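Local coordinates for protein adenylate kinase (Thermus thermophilus, PDB 3CM0) that catalyses the reversible transfer of the terminal phosphate group between ATP and AMP, giving two ADP, and probably serves cellular energy homeostasis, at residues G4-F9 with T102-L107; L28-L33 with R79-G84. One frame throughout, in Å; residues are numbered along the deposited sequence.

Both contacts lie in one parallel five-stranded sheet, the heart of the CORE domain. Its strand order is 31-33, 79-83, 4-10, 104-113, 164-168. Contact 2 pairs the first two strands and contact 1 the third and fourth. Their centres are about 9 Å apart. Strands 4-10 and 79-83 are direct neighbours, and V7 O lies 2.9 Å from F82 N in a probable hydrogen bond. This bond joins the two pairs into four adjacent strands. Along the chain, both segments of contact 2 fall between those of contact 1. The 2-3-1-4-5 order belongs to the P-loop kinase fold, which carries the nucleotide sites at the C-terminal ends of its strands.

Contact 1 (G4-F9 with T102-L107); sequences GQAVIF and TGTRLL
L107 packs beside Q5 and V7 on one face of the strand pair, and L106 meets I8 on the other. L107 CD1 sits 4.0 Å from V7 CG2, the methyl anti to the V7 carbonyl carbon. The same L107 CD1 touches CB and OE1 of Q5. An alanine here would probably leave a gap where CD1 fills the space between Q5 and V7 CG2, and the Q5 side chain freer to turn. L106 and I8 cross at about a right angle, with their CD1 methyls 3.8 Å apart. A6 CB lies on this face too, 3.8 Å from T104 CG2.

The backbones run parallel. R105 N donates to G4 O at 2.9 Å, from above the carbonyl plane. A6 N gives its proton to R105 O at 2.8 Å. L107 N reaches A6 O at 2.9 Å, nearly along the C=O axis. R105 is thus gripped through both its N and its O. At the outer end, G4 N makes a weak bond to G103 O. G103 ends helix 89-101 in a Schellman motif, with positive phi.

Strand 79-83 is hydrogen-bonded along the other edge of strand 4-10, through Q5 and V7. The arrangement is that of a central parallel strand pair in the P-loop kinase CORE domain.

Contact 2 (L28-L33 with R79-G84); sequences LGFKKL and RVIFDG
R79 lays its CB over F30, and its extended chain runs on to L28, at the start of a parallel strand pair on the edge of the P-loop kinase sheet. The R79 CB lies over one face of the F30 ring, 3.9 Å from the centroid, in a CH-pi contact. R79 NH1 makes a weak bond to L28 O. G29 CA lies at the edge of the guanidinium. G29 has positive phi just after helix 17-28, and its backbone angles call for glycine. R79 O accepts K31 N in a nearly straight bond of 2.8 Å.

V80 turns to the same face as L33. Its CG2, anti to the backbone N, presses on L33 CD1 at 3.3 Å, tighter than usual van der Waals contact. The two side chains cross at about a right angle.

I81 points to the opposite face, where its CD1 meets F30 CB at 3.5 Å. Helix 17-28 covers I81 here through A21 and L24. The I81 backbone is gripped twice: its N donates to K31 O and its O accepts L33 N.

F82 returns to the face of V80. The F82 and L33 side chains run side by side, pointing the same way, with L33 CD1 3.8 Å from F82 CE1. V80 CG2 sits over one face of the F82 ring, offset toward the rim.

D83 comes next, just before G84, a predicted AMP-binding residue. Water 1 accepts from K32 NZ and donates to L33 O and D83 O. Water 2 accepts from D83 N and donates to L33 O. Each carboxylate oxygen of D83 has its own lysine. OD1 pairs with K17, a predicted ATP-binding residue, and OD2 takes K32 NZ in a salt bridge of 3.0 Å, on its anti lone pair.

Contact 1 (G4-F9 with T102-L107)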
loop_
_atom_site.group_PDB
_atom_site.type_symbol
_atom_site.label_atom_id
_atom_site.label_comp_id
_atom_site.label_asym_id
_atom_site.label_seq_id
_atom_site.Cartn_x
_atom_site.Cartn_y
_atom_site.Cartn_z
ATOM N N GLY A 4 17.327 9.110 2.270
ATOM C CA GLY A 4 15.887 9.187 2.334
ATOM C C GLY A 4 15.382 8.081 3.219
ATOM O O GLY A 4 16.152 7.234 3.692
ATOM N N GLN A 5 14.077 8.107 3.460
ATOM C CA GLN A 5 13.450 7.090 4.291
ATOM C C GLN A 5 12.140 6.662 3.656
ATOM O O GLN A 5 11.386 7.477 3.109
ATOM C CB GLN A 5 13.196 7.638 5.697
ATOM C CG GLN A 5 14.460 8.023 6.409
ATOM C CD GLN A 5 14.209 8.501 7.822
ATOM O OE1 GLN A 5 13.232 9.201 8.085
ATOM N NE2 GLN A 5 15.102 8.138 8.739
ATOM N N ALA A 6 11.862 5.363 3.698
ATOM C CA ALA A 6 10.618 4.891 3.108
ATOM C C ALA A 6 9.877 4.004 4.101
ATOM O O ALA A 6 10.497 3.379 4.958
ATOM C CB ALA A 6 10.918 4.060 1.826
ATOM N N VAL A 7 8.551 4.009 3.982
ATOM C CA VAL A 7 7.711 3.089 4.754
ATOM C C VAL A 7 6.698 2.463 3.812
ATOM O O VAL A 7 6.108 3.145 2.977
ATOM C CB VAL A 7 6.956 3.780 5.914
ATOM C CG1 VAL A 7 6.109 2.716 6.667
ATOM C CG2 VAL A 7 7.955 4.377 6.897
ATOM N N ILE A 8 6.493 1.142 3.932
ATOM C CA ILE A 8 5.535 0.449 3.114
ATOM C C ILE A 8 4.448 -0.091 4.028
ATOM O O ILE A 8 4.767 -0.632 5.084
ATOM C CB ILE A 8 6.212 -0.765 2.394
ATOM C CG1 ILE A 8 7.215 -0.245 1.345
ATOM C CG2 ILE A 8 5.174 -1.622 1.729
ATOM C CD1 ILE A 8 8.186 -1.384 0.761
ATOM N N PHE A 9 3.188 0.098 3.651
ATOM C CA PHE A 9 2.061 -0.443 4.455
ATOM C C PHE A 9 1.357 -1.597 3.744
ATOM O O PHE A 9 0.986 -1.470 2.577
ATOM C CB PHE A 9 0.992 0.655 4.703
ATOM C CG PHE A 9 1.349 1.618 5.776
ATOM C CD1 PHE A 9 0.796 1.488 7.051
ATOM C CD2 PHE A 9 2.238 2.666 5.535
ATOM C CE1 PHE A 9 1.117 2.401 8.049
ATOM C CE2 PHE A 9 2.560 3.574 6.530
ATOM C CZ PHE A 9 2.006 3.447 7.786
ATOM N N THR A 102 18.921 4.930 -4.772
ATOM C CA THR A 102 18.683 6.314 -4.414
ATOM C C THR A 102 19.064 6.642 -3.003
ATOM O O THR A 102 18.832 7.768 -2.538
ATOM C CB THR A 102 17.227 6.654 -4.601
ATOM O OG1 THR A 102 16.446 5.774 -3.788
ATOM C CG2 THR A 102 16.852 6.492 -6.051
ATOM N N GLY A 103 19.635 5.663 -2.307
ATOM C CA GLY A 103 20.024 5.873 -0.920
ATOM C C GLY A 103 18.857 6.087 0.033
ATOM O O GLY A 103 18.954 6.861 0.999
ATOM N N THR A 104 17.755 5.387 -0.226
ATOM C CA THR A 104 16.547 5.509 0.603
ATOM C C THR A 104 16.453 4.286 1.530
ATOM O O THR A 104 16.360 3.153 1.061
ATOM C CB THR A 104 15.298 5.560 -0.288
ATOM O OG1 THR A 104 15.415 6.628 -1.233
ATOM C CG2 THR A 104 14.041 5.784 0.568
ATOM N N ARG A 105 16.488 4.521 2.835
ATOM C CA ARG A 105 16.433 3.433 3.795
ATOM C C ARG A 105 14.983 3.038 4.056
ATOM O O ARG A 105 14.141 3.903 4.315
ATOM C CB ARG A 105 17.109 3.881 5.094
ATOM C CG ARG A 105 16.964 2.909 6.243
ATOM C CD ARG A 105 17.871 3.329 7.407
ATOM N NE ARG A 105 17.859 2.327 8.464
ATOM C CZ ARG A 105 16.834 2.130 9.285
ATOM N NH1 ARG A 105 15.749 2.875 9.168
ATOM N NH2 ARG A 105 16.878 1.172 10.201
ATOM N N LEU A 106 14.701 1.735 3.974
ATOM C CA LEU A 106 13.346 1.227 4.233
ATOM C C LEU A 106 13.260 1.060 5.751
ATOM O O LEU A 106 13.911 0.179 6.322
ATOM C CB LEU A 106 13.154 -0.134 3.532
ATOM C CG LEU A 106 11.819 -0.853 3.732
ATOM C CD1 LEU A 106 10.627 0.065 3.308
ATOM C CD2 LEU A 106 11.851 -2.147 2.897
ATOM N N LEU A 107 12.501 1.936 6.400
ATOM C CA LEU A 107 12.334 1.913 7.861
ATOM C C LEU A 107 11.563 0.683 8.337
ATOM O O LEU A 107 11.730 0.217 9.472
ATOM C CB LEU A 107 11.565 3.153 8.354
ATOM C CG LEU A 107 12.269 4.511 8.146
ATOM C CD1 LEU A 107 11.378 5.666 8.599
ATOM C CD2 LEU A 107 13.553 4.512 8.923
#

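Contact 2 (L28-L33 with R79-G84)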
loop_
_atom_site.group_PDB
_atom_site.type_symbol
_atom_site.label_atom_id
_atom_site.label_comp_id
_atom_site.label_asym_id
_atom_site.label_seq_id
_atom_site.Cartn_x
_atom_site.Cartn_y
_atom_site.Cartn_z
ATOM N N LEU A 28 4.394 13.335 9.804
ATOM C CA LEU A 28 5.850 13.380 9.751
ATOM C C LEU A 28 6.490 13.897 8.457
ATOM O O LEU A 28 7.725 13.903 8.334
ATOM C CB LEU A 28 6.426 11.999 10.093
ATOM C CG LEU A 28 6.068 11.458 11.476
ATOM C CD1 LEU A 28 6.908 10.233 11.728
ATOM C CD2 LEU A 28 6.327 12.492 12.565
ATOM N N GLY A 29 5.666 14.317 7.520
ATOM C CA GLY A 29 6.170 14.859 6.270
ATOM C C GLY A 29 6.584 13.844 5.215
ATOM O O GLY A 29 7.552 14.063 4.492
ATOM N N PHE A 30 5.884 12.714 5.147
ATOM C CA PHE A 30 6.193 11.709 4.119
ATOM C C PHE A 30 5.237 11.972 2.971
ATOM O O PHE A 30 4.080 12.341 3.199
ATOM C CB PHE A 30 5.914 10.267 4.611
ATOM C CG PHE A 30 6.943 9.718 5.545
ATOM C CD1 PHE A 30 7.864 8.760 5.099
ATOM C CD2 PHE A 30 7.015 10.149 6.868
ATOM C CE1 PHE A 30 8.832 8.230 5.953
ATOM C CE2 PHE A 30 7.982 9.632 7.743
ATOM C CZ PHE A 30 8.900 8.668 7.281
ATOM N N LYS A 31 5.710 11.785 1.741
ATOM C CA LYS A 31 4.846 11.905 0.586
ATOM C C LYS A 31 4.255 10.508 0.343
ATOM O O LYS A 31 5.009 9.530 0.101
ATOM C CB LYS A 31 5.635 12.347 -0.652
ATOM C CG LYS A 31 4.755 12.479 -1.884
ATOM C CD LYS A 31 5.392 13.343 -2.978
ATOM C CE LYS A 31 6.672 12.750 -3.512
ATOM N NZ LYS A 31 7.204 13.540 -4.662
ATOM N N LYS A 32 2.926 10.409 0.421
ATOM C CA LYS A 32 2.221 9.151 0.195
ATOM C C LYS A 32 1.998 8.997 -1.300
ATOM O O LYS A 32 1.251 9.744 -1.923
ATOM C CB LYS A 32 0.876 9.163 0.942
ATOM C CG LYS A 32 0.062 7.884 0.873
ATOM C CD LYS A 32 -1.092 7.980 1.887
ATOM C CE LYS A 32 -1.990 6.749 1.948
ATOM N NZ LYS A 32 -2.843 6.552 0.743
ATOM N N LEU A 33 2.658 8.015 -1.888
ATOM C CA LEU A 33 2.557 7.808 -3.310
ATOM C C LEU A 33 1.406 6.908 -3.748
ATOM O O LEU A 33 1.032 5.958 -3.066
ATOM C CB LEU A 33 3.868 7.220 -3.836
ATOM C CG LEU A 33 5.156 7.948 -3.470
ATOM C CD1 LEU A 33 6.302 7.328 -4.248
ATOM C CD2 LEU A 33 5.026 9.432 -3.771
ATOM N N ARG A 79 11.323 11.590 1.989
ATOM C CA ARG A 79 10.460 10.721 2.834
ATOM C C ARG A 79 9.229 10.297 2.055
ATOM O O ARG A 79 8.404 11.134 1.672
ATOM C CB ARG A 79 10.024 11.481 4.087
ATOM C CG ARG A 79 11.164 12.005 4.907
ATOM C CD ARG A 79 10.588 12.694 6.149
ATOM N NE ARG A 79 11.640 13.273 6.981
ATOM C CZ ARG A 79 11.453 14.314 7.786
ATOM N NH1 ARG A 79 10.256 14.887 7.866
ATOM N NH2 ARG A 79 12.460 14.799 8.499
ATOM N N VAL A 80 9.092 8.976 1.852
ATOM C CA VAL A 80 8.003 8.462 1.054
ATOM C C VAL A 80 7.304 7.277 1.739
ATOM O O VAL A 80 7.973 6.478 2.424
ATOM C CB VAL A 80 8.565 7.965 -0.324
ATOM C CG1 VAL A 80 9.641 6.865 -0.079
ATOM C CG2 VAL A 80 7.461 7.441 -1.208
ATOM N N ILE A 81 5.999 7.191 1.488
ATOM C CA ILE A 81 5.119 6.106 1.972
ATOM C C ILE A 81 4.442 5.441 0.786
ATOM O O ILE A 81 3.986 6.092 -0.172
ATOM C CB ILE A 81 4.065 6.658 2.983
ATOM C CG1 ILE A 81 4.773 6.921 4.325
ATOM C CG2 ILE A 81 2.917 5.705 3.138
ATOM C CD1 ILE A 81 3.835 7.512 5.422
ATOM N N PHE A 82 4.439 4.101 0.829
ATOM C CA PHE A 82 3.800 3.291 -0.172
ATOM C C PHE A 82 2.616 2.623 0.503
ATOM O O PHE A 82 2.778 2.043 1.558
ATOM C CB PHE A 82 4.775 2.222 -0.678
ATOM C CG PHE A 82 5.933 2.823 -1.465
ATOM C CD1 PHE A 82 5.777 3.105 -2.818
ATOM C CD2 PHE A 82 7.145 3.099 -0.838
ATOM C CE1 PHE A 82 6.828 3.654 -3.549
ATOM C CE2 PHE A 82 8.218 3.658 -1.567
ATOM C CZ PHE A 82 8.047 3.925 -2.925
ATOM N N ASP A 83 1.450 2.706 -0.123
ATOM C CA ASP A 83 0.229 2.116 0.421
ATOM C C ASP A 83 -0.472 1.594 -0.844
ATOM O O ASP A 83 -0.946 2.372 -1.659
ATOM C CB ASP A 83 -0.562 3.240 1.111
ATOM C CG ASP A 83 -1.944 2.821 1.534
ATOM O OD1 ASP A 83 -2.116 1.646 1.915
ATOM O OD2 ASP A 83 -2.845 3.685 1.494
ATOM N N GLY A 84 -0.497 0.291 -1.024
ATOM C CA GLY A 84 -1.087 -0.250 -2.234
ATOM C C GLY A 84 -0.023 -0.661 -3.253
ATOM O O GLY A 84 -0.353 -0.999 -4.403
HETATM O O HOH W 1 -1.234 5.497 -1.721
HETATM O O HOH W 2 1.692 3.407 -2.933
#